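Local coordinates for protein AvrA (Salmonella typhimurium, PDB 6BE0) that probably transfers acetyl groups from acetyl-coenzyme A to serine and threonine residues of proteins, and binds inositol hexakisphosphate and coenzyme A, at residues E48-E53 with I62-T67; L69-F74 with K297-P302; V128-M133 with T137-F142; L156-A161 with C170-V175. All coordinates share one frame; numbering follows the deposited sequence.

Contact 1 (E48-E53 with I62-T67); sequences ERLESE and ISYEET
The phenolic oxygen of Tyr64 is gripped by two hydrogen bonds. It donates one to the carboxylate of Glu53, with Tyr64 OH 2.6 Å from Glu53 OE1, and accepts one from a water that lies 2.9 Å from Tyr64 OH and also donates to the backbone carbonyl of Leu50, its oxygen 3.0 Å from Leu50 O. The hydroxyl is thereby tied to helix 40-55 at two points about one turn apart. Glu53 OE1 is met on its anti side, 23° out of the carboxylate plane, and lies near the plane of the phenol ring, at its edge. With CG beside the backbone N (chi1 -73°) and the chain extended beyond it, Glu53 reaches across to the hydroxyl while its other oxygen, OE2, takes a salt bridge from Arg49 NH1 at 2.8 Å. That second bond fixes the rotation of the carboxylate and probably helps to keep it ionised in this buried position. Apolar groups complete the contact. Ile62 crosses Glu53 at about a right angle and lays CD1 on the carboxylate carbon, 3.4 Å from Glu53 CD, while its other branch, CG2, covers one face of the Tyr64 ring near the rim. Arg292 and Tyr296 of helix 287-300 close in on Tyr64 and Leu50, respectively. The contact joins the end of helix 40-55 to the loop leading into helix 65-82, a helix-loop-helix connection within the YopJ-family acetyltransferase fold, with the side chain of Tyr64 about 9 Å from a bound coenzyme A.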
loop_
_atom_site.group_PDB
_atom_site.type_symbol
_atom_site.label_atom_id
_atom_site.label_comp_id
_atom_site.label_asym_id
_atom_site.label_seq_id
_atom_site.Cartn_x
_atom_site.Cartn_y
_atom_site.Cartn_z
ATOM N N GLU A 48 7.545 -7.335 -21.408
ATOM C CA GLU A 48 6.913 -7.228 -22.718
ATOM C C GLU A 48 5.489 -7.774 -22.674
ATOM O O GLU A 48 4.581 -7.197 -23.275
ATOM C CB GLU A 48 7.733 -7.969 -23.777
ATOM C CG GLU A 48 7.249 -7.747 -25.210
ATOM C CD GLU A 48 6.040 -8.594 -25.578
ATOM O OE1 GLU A 48 5.928 -9.735 -25.081
ATOM O OE2 GLU A 48 5.200 -8.115 -26.369
ATOM N N ARG A 49 5.294 -8.881 -21.964
ATOM C CA ARG A 49 3.966 -9.473 -21.837
ATOM C C ARG A 49 3.014 -8.522 -21.119
ATOM O O ARG A 49 1.852 -8.399 -21.502
ATOM C CB ARG A 49 4.030 -10.810 -21.093
ATOM C CG ARG A 49 4.730 -11.920 -21.865
ATOM C CD ARG A 49 4.405 -13.301 -21.304
ATOM N NE ARG A 49 4.727 -13.422 -19.883
ATOM C CZ ARG A 49 3.866 -13.220 -18.887
ATOM N NH1 ARG A 49 2.605 -12.884 -19.134
ATOM N NH2 ARG A 49 4.269 -13.358 -17.630
ATOM N N LEU A 50 3.509 -7.851 -20.083
ATOM C CA LEU A 50 2.693 -6.909 -19.319
ATOM C C LEU A 50 2.185 -5.777 -20.202
ATOM O O LEU A 50 1.012 -5.410 -20.144
ATOM C CB LEU A 50 3.487 -6.327 -18.148
ATOM C CG LEU A 50 3.942 -7.298 -17.056
ATOM C CD1 LEU A 50 4.702 -6.547 -15.976
ATOM C CD2 LEU A 50 2.762 -8.042 -16.457
ATOM N N GLU A 51 3.075 -5.225 -21.017
ATOM C CA GLU A 51 2.717 -4.132 -21.911
ATOM C C GLU A 51 1.765 -4.617 -22.997
ATOM O O GLU A 51 0.797 -3.938 -23.334
ATOM C CB GLU A 51 3.975 -3.523 -22.531
ATOM C CG GLU A 51 4.865 -2.814 -21.523
ATOM C CD GLU A 51 6.187 -2.378 -22.113
ATOM O OE1 GLU A 51 6.821 -3.192 -22.814
ATOM O OE2 GLU A 51 6.590 -1.219 -21.878
ATOM N N SER A 52 2.047 -5.798 -23.536
ATOM C CA SER A 52 1.196 -6.403 -24.554
ATOM C C SER A 52 -0.212 -6.642 -24.021
ATOM O O SER A 52 -1.203 -6.359 -24.698
ATOM C CB SER A 52 1.802 -7.721 -25.040
ATOM O OG SER A 52 0.951 -8.357 -25.975
ATOM N N GLU A 53 -0.289 -7.162 -22.801
ATOM C CA GLU A 53 -1.564 -7.502 -22.182
ATOM C C GLU A 53 -2.414 -6.263 -21.907
ATOM O O GLU A 53 -3.640 -6.349 -21.828
ATOM C CB GLU A 53 -1.323 -8.278 -20.888
ATOM C CG GLU A 53 -0.843 -9.705 -21.123
ATOM C CD GLU A 53 -0.114 -10.291 -19.929
ATOM O OE1 GLU A 53 -0.156 -9.682 -18.840
ATOM O OE2 GLU A 53 0.506 -11.364 -20.081
ATOM N N ILE A 62 -6.159 -11.393 -16.125
ATOM C CA ILE A 62 -4.904 -12.070 -15.798
ATOM C C ILE A 62 -4.507 -11.734 -14.362
ATOM O O ILE A 62 -4.652 -10.592 -13.923
ATOM C CB ILE A 62 -3.764 -11.666 -16.765
ATOM C CG1 ILE A 62 -4.010 -12.266 -18.151
ATOM C CG2 ILE A 62 -2.405 -12.134 -16.238
ATOM C CD1 ILE A 62 -3.099 -11.715 -19.236
ATOM N N SER A 63 -4.006 -12.732 -13.638
ATOM C CA SER A 63 -3.521 -12.533 -12.277
ATOM C C SER A 63 -2.005 -12.367 -12.267
ATOM O O SER A 63 -1.279 -13.205 -12.803
ATOM C CB SER A 63 -3.928 -13.702 -11.381
ATOM O OG SER A 63 -3.375 -13.557 -10.084
ATOM N N TYR A 64 -1.540 -11.282 -11.654
ATOM C CA TYR A 64 -0.117 -10.964 -11.590
ATOM C C TYR A 64 0.463 -11.173 -10.192
ATOM O O TYR A 64 1.643 -10.909 -9.963
ATOM C CB TYR A 64 0.116 -9.516 -12.027
ATOM C CG TYR A 64 -0.383 -9.210 -13.419
ATOM C CD1 TYR A 64 0.366 -9.557 -14.536
ATOM C CD2 TYR A 64 -1.600 -8.573 -13.619
ATOM C CE1 TYR A 64 -0.084 -9.282 -15.811
ATOM C CE2 TYR A 64 -2.059 -8.291 -14.893
ATOM C CZ TYR A 64 -1.295 -8.646 -15.985
ATOM O OH TYR A 64 -1.744 -8.369 -17.255
ATOM N N GLU A 65 -0.367 -11.647 -9.266
ATOM C CA GLU A 65 0.026 -11.790 -7.865
ATOM C C GLU A 65 1.275 -12.644 -7.693
ATOM O O GLU A 65 2.205 -12.261 -6.984
ATOM C CB GLU A 65 -1.115 -12.401 -7.047
ATOM C CG GLU A 65 -2.423 -11.642 -7.131
ATOM C CD GLU A 65 -3.482 -12.195 -6.201
ATOM O OE1 GLU A 65 -3.215 -13.214 -5.528
ATOM O OE2 GLU A 65 -4.584 -11.611 -6.148
ATOM N N GLU A 66 1.285 -13.805 -8.339
ATOM C CA GLU A 66 2.384 -14.753 -8.205
ATOM C C GLU A 66 3.709 -14.133 -8.639
ATOM O O GLU A 66 4.735 -14.332 -7.992
ATOM C CB GLU A 66 2.102 -16.017 -9.022
ATOM C CG GLU A 66 3.232 -17.040 -9.004
ATOM C CD GLU A 66 3.636 -17.442 -7.596
ATOM O OE1 GLU A 66 2.785 -17.993 -6.866
ATOM O OE2 GLU A 66 4.804 -17.202 -7.218
ATOM N N THR A 67 3.683 -13.377 -9.731
ATOM C CA THR A 67 4.896 -12.752 -10.243
ATOM C C THR A 67 5.344 -11.628 -9.311
ATOM O O THR A 67 6.532 -11.495 -9.019
ATOM C CB THR A 67 4.699 -12.200 -11.668
ATOM O OG1 THR A 67 4.276 -13.260 -12.537
ATOM C CG2 THR A 67 5.998 -11.600 -12.202
HETATM O O HOH W 1 -0.410 -5.827 -17.561
#

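Contact 2 (L69-F74 with K297-P302); sequences LEMMPF and KSLLKP
Helix 65-82 meets the C-terminal end of helix 287-300 in an apolar helix-to-helix contact, in which Leu299 reaches across to Met71 and Phe74. Both methyls of Leu299 reach the Phe74 CB, Leu299 CD1 at 4.0 Å and Leu299 CD2 at 3.9 Å. CD1 alone also meets the terminal methyl of Met71, modelled unusually close, and CD2 rests on the backbone of the other helix, 3.7 Å from Phe74 O. The methionine chain is bent at both chi2 (-53°) and chi3 (-55°), which turns CE toward the leucine, and the two chains run alongside each other, pointing opposite ways. Phe74 contributes its CB, whereas its ring turns off from Leu299. Although 222 residues separate the segments, the contact brings the last helix of the YopJ-family chain back against one of its first, and the Leu299 side chain lies about 11 Å from the bound inositol hexakisphosphate. Leu75 and Gln78 of helix 65-82 also touch Leu299, and Leu38, from the loop preceding helix 40-55, touches Met71, Phe74 and Leu299 alike. Helix 65-82 is kinked at Pro73, whose ring nitrogen has no hydrogen to donate, and Phe74 N also lacks its bond to the turn before.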
loop_
_atom_site.group_PDB
_atom_site.type_symbol
_atom_site.label_atom_id
_atom_site.label_comp_id
_atom_site.label_asym_id
_atom_site.label_seq_id
_atom_site.Cartn_x
_atom_site.Cartn_y
_atom_site.Cartn_z
ATOM N N LEU A 69 4.849 -11.465 -6.140
ATOM C CA LEU A 69 5.435 -12.133 -4.983
ATOM C C LEU A 69 6.886 -12.515 -5.255
ATOM O O LEU A 69 7.764 -12.269 -4.429
ATOM C CB LEU A 69 4.633 -13.382 -4.611
ATOM C CG LEU A 69 5.105 -14.091 -3.337
ATOM C CD1 LEU A 69 4.794 -13.251 -2.105
ATOM C CD2 LEU A 69 4.488 -15.475 -3.215
ATOM N N GLU A 70 7.129 -13.113 -6.416
ATOM C CA GLU A 70 8.470 -13.556 -6.785
ATOM C C GLU A 70 9.439 -12.384 -6.913
ATOM O O GLU A 70 10.601 -12.483 -6.516
ATOM C CB GLU A 70 8.431 -14.339 -8.100
ATOM C CG GLU A 70 7.745 -15.693 -8.000
ATOM C CD GLU A 70 7.652 -16.403 -9.338
ATOM O OE1 GLU A 70 8.558 -16.217 -10.178
ATOM O OE2 GLU A 70 6.670 -17.147 -9.550
ATOM N N MET A 71 8.955 -11.275 -7.465
ATOM C CA MET A 71 9.794 -10.107 -7.709
ATOM C C MET A 71 9.998 -9.254 -6.460
ATOM O O MET A 71 10.904 -8.421 -6.415
ATOM C CB MET A 71 9.182 -9.233 -8.807
ATOM C CG MET A 71 9.092 -9.891 -10.174
ATOM S SD MET A 71 10.657 -10.561 -10.759
ATOM C CE MET A 71 11.708 -9.114 -10.663
ATOM N N MET A 72 9.161 -9.465 -5.449
ATOM C CA MET A 72 9.077 -8.536 -4.323
ATOM C C MET A 72 10.401 -8.334 -3.577
ATOM O O MET A 72 10.736 -7.203 -3.232
ATOM C CB MET A 72 8.004 -9.001 -3.336
ATOM C CG MET A 72 7.522 -7.905 -2.395
ATOM S SD MET A 72 6.901 -6.451 -3.268
ATOM C CE MET A 72 5.475 -7.132 -4.104
ATOM N N PRO A 73 11.153 -9.420 -3.316
ATOM C CA PRO A 73 12.442 -9.233 -2.636
ATOM C C PRO A 73 13.350 -8.241 -3.356
ATOM O O PRO A 73 14.001 -7.419 -2.710
ATOM C CB PRO A 73 13.050 -10.638 -2.651
ATOM C CG PRO A 73 11.886 -11.550 -2.713
ATOM C CD PRO A 73 10.865 -10.844 -3.555
ATOM N N PHE A 74 13.383 -8.321 -4.683
ATOM C CA PHE A 74 14.183 -7.406 -5.486
ATOM C C PHE A 74 13.582 -6.006 -5.475
ATOM O O PHE A 74 14.302 -5.010 -5.410
ATOM C CB PHE A 74 14.295 -7.912 -6.923
ATOM C CG PHE A 74 14.780 -9.329 -7.029
ATOM C CD1 PHE A 74 16.119 -9.629 -6.854
ATOM C CD2 PHE A 74 13.898 -10.358 -7.309
ATOM C CE1 PHE A 74 16.568 -10.929 -6.951
ATOM C CE2 PHE A 74 14.343 -11.661 -7.408
ATOM C CZ PHE A 74 15.681 -11.946 -7.229
ATOM N N LYS A 297 10.970 -2.577 -14.807
ATOM C CA LYS A 297 11.969 -2.003 -15.701
ATOM C C LYS A 297 13.147 -1.423 -14.924
ATOM O O LYS A 297 14.283 -1.449 -15.398
ATOM C CB LYS A 297 11.346 -0.919 -16.582
ATOM C CG LYS A 297 10.554 -1.453 -17.767
ATOM C CD LYS A 297 10.070 -0.320 -18.657
ATOM C CE LYS A 297 9.323 -0.834 -19.874
ATOM N NZ LYS A 297 8.902 0.280 -20.767
ATOM N N SER A 298 12.875 -0.903 -13.732
ATOM C CA SER A 298 13.921 -0.311 -12.902
ATOM C C SER A 298 14.949 -1.356 -12.479
ATOM O O SER A 298 16.127 -1.044 -12.312
ATOM C CB SER A 298 13.315 0.353 -11.664
ATOM O OG SER A 298 12.447 1.413 -12.024
ATOM N N LEU A 299 14.501 -2.596 -12.304
ATOM C CA LEU A 299 15.400 -3.684 -11.933
ATOM C C LEU A 299 16.354 -4.016 -13.077
ATOM O O LEU A 299 17.466 -4.495 -12.851
ATOM C CB LEU A 299 14.606 -4.931 -11.535
ATOM C CG LEU A 299 13.741 -4.816 -10.278
ATOM C CD1 LEU A 299 12.870 -6.053 -10.122
ATOM C CD2 LEU A 299 14.600 -4.611 -9.038
ATOM N N LEU A 300 15.913 -3.755 -14.303
ATOM C CA LEU A 300 16.727 -4.019 -15.484
ATOM C C LEU A 300 17.754 -2.913 -15.717
ATOM O O LEU A 300 18.824 -3.164 -16.269
ATOM C CB LEU A 300 15.841 -4.172 -16.720
ATOM C CG LEU A 300 14.809 -5.300 -16.652
ATOM C CD1 LEU A 300 13.895 -5.274 -17.868
ATOM C CD2 LEU A 300 15.496 -6.651 -16.531
ATOM N N LYS A 301 17.427 -1.695 -15.297
ATOM C CA LYS A 301 18.326 -0.560 -15.483
ATOM C C LYS A 301 19.597 -0.726 -14.649
ATOM O O LYS A 301 19.519 -1.020 -13.456
ATOM C CB LYS A 301 17.622 0.747 -15.114
ATOM C CG LYS A 301 16.483 1.116 -16.048
ATOM C CD LYS A 301 15.715 2.329 -15.552
ATOM C CE LYS A 301 14.508 2.609 -16.436
ATOM N NZ LYS A 301 13.738 3.799 -15.982
ATOM N N PRO A 302 20.773 -0.541 -15.274
ATOM C CA PRO A 302 22.030 -0.696 -14.532
ATOM C C PRO A 302 22.281 0.449 -13.555
ATOM O O PRO A 302 22.587 0.184 -12.393
ATOM C CB PRO A 302 23.088 -0.711 -15.637
ATOM C CG PRO A 302 22.490 0.096 -16.730
ATOM C CD PRO A 302 21.014 -0.180 -16.683
#

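Contact 3 (V128-M133 with T137-F142); sequences VDFRVM and TSVILF
Segments 128-133 and 137-142 run antiparallel, their axes 4.7 Å apart at closest approach and their directions at 167°, and are joined by two hydrogen-bonded pairs, Asp129 with Ile140 and Arg131 with Ser138. Each pair closes in both directions: Ile140 N donates to Asp129 O over 3.0 Å at a nearly straight 170°, and Ser138 N donates to Arg131 O over 2.8 Å. On one face of the sheet, Val128 spreads its two methyls over two partners, CG1 touching Val139 CG1 at 3.5 Å and CG2 touching Leu141 CD1 at 3.4 Å. Farther along this face, the Phe130 ring is approached obliquely by the methyl of Thr137, with Phe130 CE1 3.5 Å from Thr137 CG2; Ile101 of helix 94-106 packs on Phe130 and Val139. The other face is more polar. There Asp129 CB lies at the edge of the Phe142 ring, in its plane, while Ile140 CG2 sits over one ring face. The Asp129 carboxylate bonds to His208 and forms a salt bridge with Arg113; Ser138 OG also bonds to His208, and Arg131 makes a cation-pi contact with Phe201 and hydrogen-bonds its carbonyl through NH2. Together they form a beta hairpin, the third and fourth strands of the mixed five-stranded sheet, with helices on both faces.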
loop_
_atom_site.group_PDB
_atom_site.type_symbol
_atom_site.label_atom_id
_atom_site.label_comp_id
_atom_site.label_asym_id
_atom_site.label_seq_id
_atom_site.Cartn_x
_atom_site.Cartn_y
_atom_site.Cartn_z
ATOM N N VAL A 128 2.246 -2.249 6.231
ATOM C CA VAL A 128 2.118 -1.815 7.617
ATOM C C VAL A 128 3.084 -0.671 7.887
ATOM O O VAL A 128 4.252 -0.753 7.516
ATOM C CB VAL A 128 2.409 -2.966 8.605
ATOM C CG1 VAL A 128 2.333 -2.476 10.051
ATOM C CG2 VAL A 128 1.448 -4.120 8.381
ATOM N N ASP A 129 2.599 0.389 8.527
ATOM C CA ASP A 129 3.467 1.484 8.945
ATOM C C ASP A 129 3.753 1.382 10.438
ATOM O O ASP A 129 2.838 1.226 11.248
ATOM C CB ASP A 129 2.844 2.841 8.619
ATOM C CG ASP A 129 3.858 3.976 8.666
ATOM O OD1 ASP A 129 5.058 3.725 8.418
ATOM O OD2 ASP A 129 3.455 5.123 8.942
ATOM N N PHE A 130 5.034 1.474 10.780
ATOM C CA PHE A 130 5.508 1.314 12.151
ATOM C C PHE A 130 6.160 2.610 12.626
ATOM O O PHE A 130 7.036 3.156 11.958
ATOM C CB PHE A 130 6.493 0.140 12.227
ATOM C CG PHE A 130 7.169 -0.012 13.559
ATOM C CD1 PHE A 130 6.645 -0.854 14.526
ATOM C CD2 PHE A 130 8.341 0.670 13.835
ATOM C CE1 PHE A 130 7.274 -1.002 15.748
ATOM C CE2 PHE A 130 8.973 0.527 15.053
ATOM C CZ PHE A 130 8.440 -0.309 16.012
ATOM N N ARG A 131 5.722 3.099 13.782
ATOM C CA ARG A 131 6.181 4.384 14.300
ATOM C C ARG A 131 6.157 4.396 15.826
ATOM O O ARG A 131 5.099 4.207 16.430
ATOM C CB ARG A 131 5.301 5.514 13.748
ATOM C CG ARG A 131 5.704 6.929 14.169
ATOM C CD ARG A 131 6.686 7.557 13.189
ATOM N NE ARG A 131 6.099 7.768 11.865
ATOM C CZ ARG A 131 5.469 8.877 11.480
ATOM N NH1 ARG A 131 5.328 9.902 12.311
ATOM N NH2 ARG A 131 4.976 8.963 10.253
ATOM N N VAL A 132 7.313 4.608 16.452
ATOM C CA VAL A 132 7.347 4.811 17.899
ATOM C C VAL A 132 7.296 6.313 18.136
ATOM O O VAL A 132 7.988 7.091 17.477
ATOM C CB VAL A 132 8.592 4.177 18.594
ATOM C CG1 VAL A 132 8.887 2.788 18.037
ATOM C CG2 VAL A 132 9.818 5.064 18.485
ATOM N N MET A 133 6.449 6.706 19.074
ATOM C CA MET A 133 6.136 8.104 19.307
ATOM C C MET A 133 5.982 8.282 20.806
ATOM O O MET A 133 5.218 7.556 21.440
ATOM C CB MET A 133 4.864 8.489 18.555
ATOM C CG MET A 133 4.608 9.975 18.432
ATOM S SD MET A 133 3.252 10.313 17.290
ATOM C CE MET A 133 4.060 10.026 15.716
ATOM N N THR A 137 4.246 2.527 20.953
ATOM C CA THR A 137 4.449 1.968 19.618
ATOM C C THR A 137 3.148 1.964 18.818
ATOM O O THR A 137 2.125 1.457 19.282
ATOM C CB THR A 137 5.002 0.528 19.699
ATOM O OG1 THR A 137 6.293 0.547 20.320
ATOM C CG2 THR A 137 5.123 -0.104 18.314
ATOM N N SER A 138 3.203 2.527 17.612
ATOM C CA SER A 138 2.048 2.576 16.721
ATOM C C SER A 138 2.243 1.656 15.520
ATOM O O SER A 138 3.266 1.713 14.838
ATOM C CB SER A 138 1.795 4.008 16.245
ATOM O OG SER A 138 0.717 4.057 15.325
ATOM N N VAL A 139 1.249 0.811 15.274
ATOM C CA VAL A 139 1.268 -0.112 14.148
ATOM C C VAL A 139 -0.033 0.027 13.371
ATOM O O VAL A 139 -1.106 -0.241 13.906
ATOM C CB VAL A 139 1.448 -1.573 14.615
ATOM C CG1 VAL A 139 1.500 -2.522 13.425
ATOM C CG2 VAL A 139 2.705 -1.706 15.460
ATOM N N ILE A 140 0.063 0.447 12.114
ATOM C CA ILE A 140 -1.122 0.637 11.283
ATOM C C ILE A 140 -1.046 -0.198 10.013
ATOM O O ILE A 140 -0.147 -0.021 9.191
ATOM C CB ILE A 140 -1.320 2.117 10.909
ATOM C CG1 ILE A 140 -1.436 2.960 12.183
ATOM C CG2 ILE A 140 -2.570 2.284 10.043
ATOM C CD1 ILE A 140 -1.535 4.454 11.943
ATOM N N LEU A 141 -2.007 -1.105 9.866
ATOM C CA LEU A 141 -2.115 -1.951 8.686
ATOM C C LEU A 141 -3.010 -1.282 7.652
ATOM O O LEU A 141 -4.174 -0.997 7.926
ATOM C CB LEU A 141 -2.671 -3.327 9.066
ATOM C CG LEU A 141 -2.985 -4.303 7.927
ATOM C CD1 LEU A 141 -1.725 -4.731 7.200
ATOM C CD2 LEU A 141 -3.731 -5.513 8.469
ATOM N N PHE A 142 -2.464 -1.029 6.467
ATOM C CA PHE A 142 -3.227 -0.412 5.390
ATOM C C PHE A 142 -3.656 -1.453 4.366
ATOM O O PHE A 142 -2.824 -2.166 3.803
ATOM C CB PHE A 142 -2.413 0.689 4.708
ATOM C CG PHE A 142 -2.132 1.869 5.593
ATOM C CD1 PHE A 142 -0.998 1.904 6.386
ATOM C CD2 PHE A 142 -3.003 2.942 5.633
ATOM C CE1 PHE A 142 -0.739 2.989 7.201
ATOM C CE2 PHE A 142 -2.747 4.030 6.447
ATOM C CZ PHE A 142 -1.616 4.052 7.230
#

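Contact 4 (L156-A161 with C170-V175); sequences LRTKAA and CYFAMV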
loop_
_atom_site.group_PDB
_atom_site.type_symbol
_atom_site.label_atom_id
_atom_site.label_comp_id
_atom_site.label_asym_id
_atom_site.label_seq_id
_atom_site.Cartn_x
_atom_site.Cartn_y
_atom_site.Cartn_z
ATOM N N LEU A 156 -9.265 -8.056 14.081
ATOM C CA LEU A 156 -9.139 -8.659 15.403
ATOM C C LEU A 156 -8.103 -9.780 15.401
ATOM O O LEU A 156 -7.397 -9.983 16.389
ATOM C CB LEU A 156 -10.491 -9.195 15.875
ATOM C CG LEU A 156 -11.571 -8.133 16.101
ATOM C CD1 LEU A 156 -12.936 -8.778 16.310
ATOM C CD2 LEU A 156 -11.215 -7.242 17.284
ATOM N N ARG A 157 -8.012 -10.505 14.290
ATOM C CA ARG A 157 -7.051 -11.595 14.170
ATOM C C ARG A 157 -5.629 -11.056 14.239
ATOM O O ARG A 157 -4.773 -11.611 14.929
ATOM C CB ARG A 157 -7.251 -12.358 12.861
ATOM C CG ARG A 157 -6.395 -13.611 12.747
ATOM C CD ARG A 157 -6.473 -14.224 11.358
ATOM N NE ARG A 157 -7.844 -14.542 10.970
ATOM C CZ ARG A 157 -8.198 -14.982 9.767
ATOM N NH1 ARG A 157 -7.280 -15.158 8.823
ATOM N NH2 ARG A 157 -9.473 -15.246 9.505
ATOM N N THR A 158 -5.388 -9.967 13.515
ATOM C CA THR A 158 -4.063 -9.369 13.441
ATOM C C THR A 158 -3.716 -8.664 14.747
ATOM O O THR A 158 -2.572 -8.711 15.197
ATOM C CB THR A 158 -3.966 -8.367 12.274
ATOM O OG1 THR A 158 -4.408 -8.998 11.067
ATOM C CG2 THR A 158 -2.535 -7.873 12.097
ATOM N N LYS A 159 -4.704 -8.010 15.349
ATOM C CA LYS A 159 -4.510 -7.342 16.633
ATOM C C LYS A 159 -4.075 -8.340 17.698
ATOM O O LYS A 159 -3.146 -8.080 18.461
ATOM C CB LYS A 159 -5.792 -6.630 17.075
ATOM C CG LYS A 159 -5.696 -6.008 18.463
ATOM C CD LYS A 159 -6.869 -5.086 18.760
ATOM C CE LYS A 159 -6.721 -4.439 20.131
ATOM N NZ LYS A 159 -7.678 -3.316 20.338
ATOM N N ALA A 160 -4.750 -9.484 17.741
ATOM C CA ALA A 160 -4.464 -10.508 18.740
ATOM C C ALA A 160 -3.097 -11.142 18.507
ATOM O O ALA A 160 -2.391 -11.476 19.458
ATOM C CB ALA A 160 -5.546 -11.575 18.727
ATOM N N ALA A 161 -2.733 -11.308 17.238
ATOM C CA ALA A 161 -1.435 -11.868 16.883
ATOM C C ALA A 161 -0.319 -10.996 17.439
ATOM O O ALA A 161 0.698 -11.496 17.924
ATOM C CB ALA A 161 -1.304 -11.998 15.374
ATOM N N CYS A 170 1.760 -0.778 23.077
ATOM C CA CYS A 170 1.698 -1.008 21.638
ATOM C C CYS A 170 0.252 -0.927 21.158
ATOM O O CYS A 170 -0.613 -1.655 21.648
ATOM C CB CYS A 170 2.301 -2.372 21.294
ATOM S SG CYS A 170 2.381 -2.738 19.531
ATOM N N TYR A 171 -0.002 -0.038 20.201
ATOM C CA TYR A 171 -1.355 0.215 19.716
ATOM C C TYR A 171 -1.484 -0.113 18.232
ATOM O O TYR A 171 -0.656 0.302 17.419
ATOM C CB TYR A 171 -1.740 1.673 19.974
ATOM C CG TYR A 171 -1.673 2.055 21.434
ATOM C CD1 TYR A 171 -0.502 2.555 21.986
ATOM C CD2 TYR A 171 -2.775 1.907 22.262
ATOM C CE1 TYR A 171 -0.435 2.901 23.322
ATOM C CE2 TYR A 171 -2.716 2.250 23.599
ATOM C CZ TYR A 171 -1.545 2.746 24.123
ATOM O OH TYR A 171 -1.479 3.091 25.455
ATOM N N PHE A 172 -2.535 -0.859 17.892
ATOM C CA PHE A 172 -2.743 -1.336 16.531
ATOM C C PHE A 172 -4.040 -0.805 15.925
ATOM O O PHE A 172 -5.048 -0.644 16.615
ATOM C CB PHE A 172 -2.750 -2.866 16.501
ATOM C CG PHE A 172 -3.185 -3.445 15.183
ATOM C CD1 PHE A 172 -4.490 -3.869 14.996
ATOM C CD2 PHE A 172 -2.292 -3.556 14.129
ATOM C CE1 PHE A 172 -4.893 -4.399 13.785
ATOM C CE2 PHE A 172 -2.690 -4.084 12.917
ATOM C CZ PHE A 172 -3.993 -4.506 12.745
ATOM N N ALA A 173 -3.998 -0.539 14.622
ATOM C CA ALA A 173 -5.170 -0.098 13.882
ATOM C C ALA A 173 -5.097 -0.590 12.442
ATOM O O ALA A 173 -4.016 -0.691 11.866
ATOM C CB ALA A 173 -5.288 1.417 13.921
ATOM N N MET A 174 -6.254 -0.903 11.872
ATOM C CA MET A 174 -6.343 -1.326 10.482
ATOM C C MET A 174 -7.135 -0.286 9.703
ATOM O O MET A 174 -8.189 0.161 10.153
ATOM C CB MET A 174 -6.992 -2.706 10.385
ATOM C CG MET A 174 -7.224 -3.198 8.970
ATOM S SD MET A 174 -7.797 -4.906 8.960
ATOM C CE MET A 174 -8.966 -4.864 7.606
ATOM N N VAL A 175 -6.615 0.106 8.545
ATOM C CA VAL A 175 -7.210 1.178 7.755
ATOM C C VAL A 175 -7.665 0.681 6.386
ATOM O O VAL A 175 -6.882 0.125 5.616
ATOM C CB VAL A 175 -6.221 2.347 7.568
ATOM C CG1 VAL A 175 -6.836 3.446 6.706
ATOM C CG2 VAL A 175 -5.809 2.905 8.920
#
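All contact between the segments is van der Waals packing around one aromatic ring, Phe172, with no hydrogen bond across. Of the helix residues, Thr158 brings its methyl to the far end of the ring, with Thr158 CG2 3.7 Å from Phe172 CZ and 3.9 Å from Phe172 CE2. Lys159 instead touches the ring nearer its root: Lys159 CB lies 3.7 Å from Phe172 CD1, and the backbone joins in, with Lys159 N 3.9 Å from Phe172 CE1. Both residues approach the ring obliquely. Phe172 reaches them because its CG is trans to the backbone N (chi1 170°), which carries the ring out from the strand to the helix. The aliphatic chain of Lys159 is extended beyond CG and carries its amino group off from the ring. Polar bonding stays within the helix: Thr158 OG1 hydrogen-bonds to Leu154 O one turn earlier, leaving the threonine methyl turned toward the phenylalanine. Helix 151-164 thus packs on edge strand 170-176 as the crossover of a beta-alpha-beta unit begun by strand 136-143, with Leu162 of the helix and Leu141 of the neighbouring strand also touching the Phe172 side chain.

How the contacts relate
The contacts form two clusters in one chain. Contacts 1 and 2, with centres 14 Å apart, share helix 65-82 and touch through a salt bridge, Glu51 OE2 to Lys297 NZ (3.0 Å), that ties helix 40-55 to helix 287-300. Contacts 3 and 4, with centres 10 Å apart, lie in and on the five-stranded sheet, where strands 136-143 and 170-176 are parallel neighbours; backbone bonds probably join Leu141 O to Val175 N and Thr137 O to Tyr171 N. Contact 1 closes before contact 2 opens, and contacts 3 and 4 follow in series inside the loop that contact 2 closes. The centres of contacts 1 and 2 lie 26 to 33 Å from those of contacts 3 and 4, placing terminal-helix packing and sheet in separate regions.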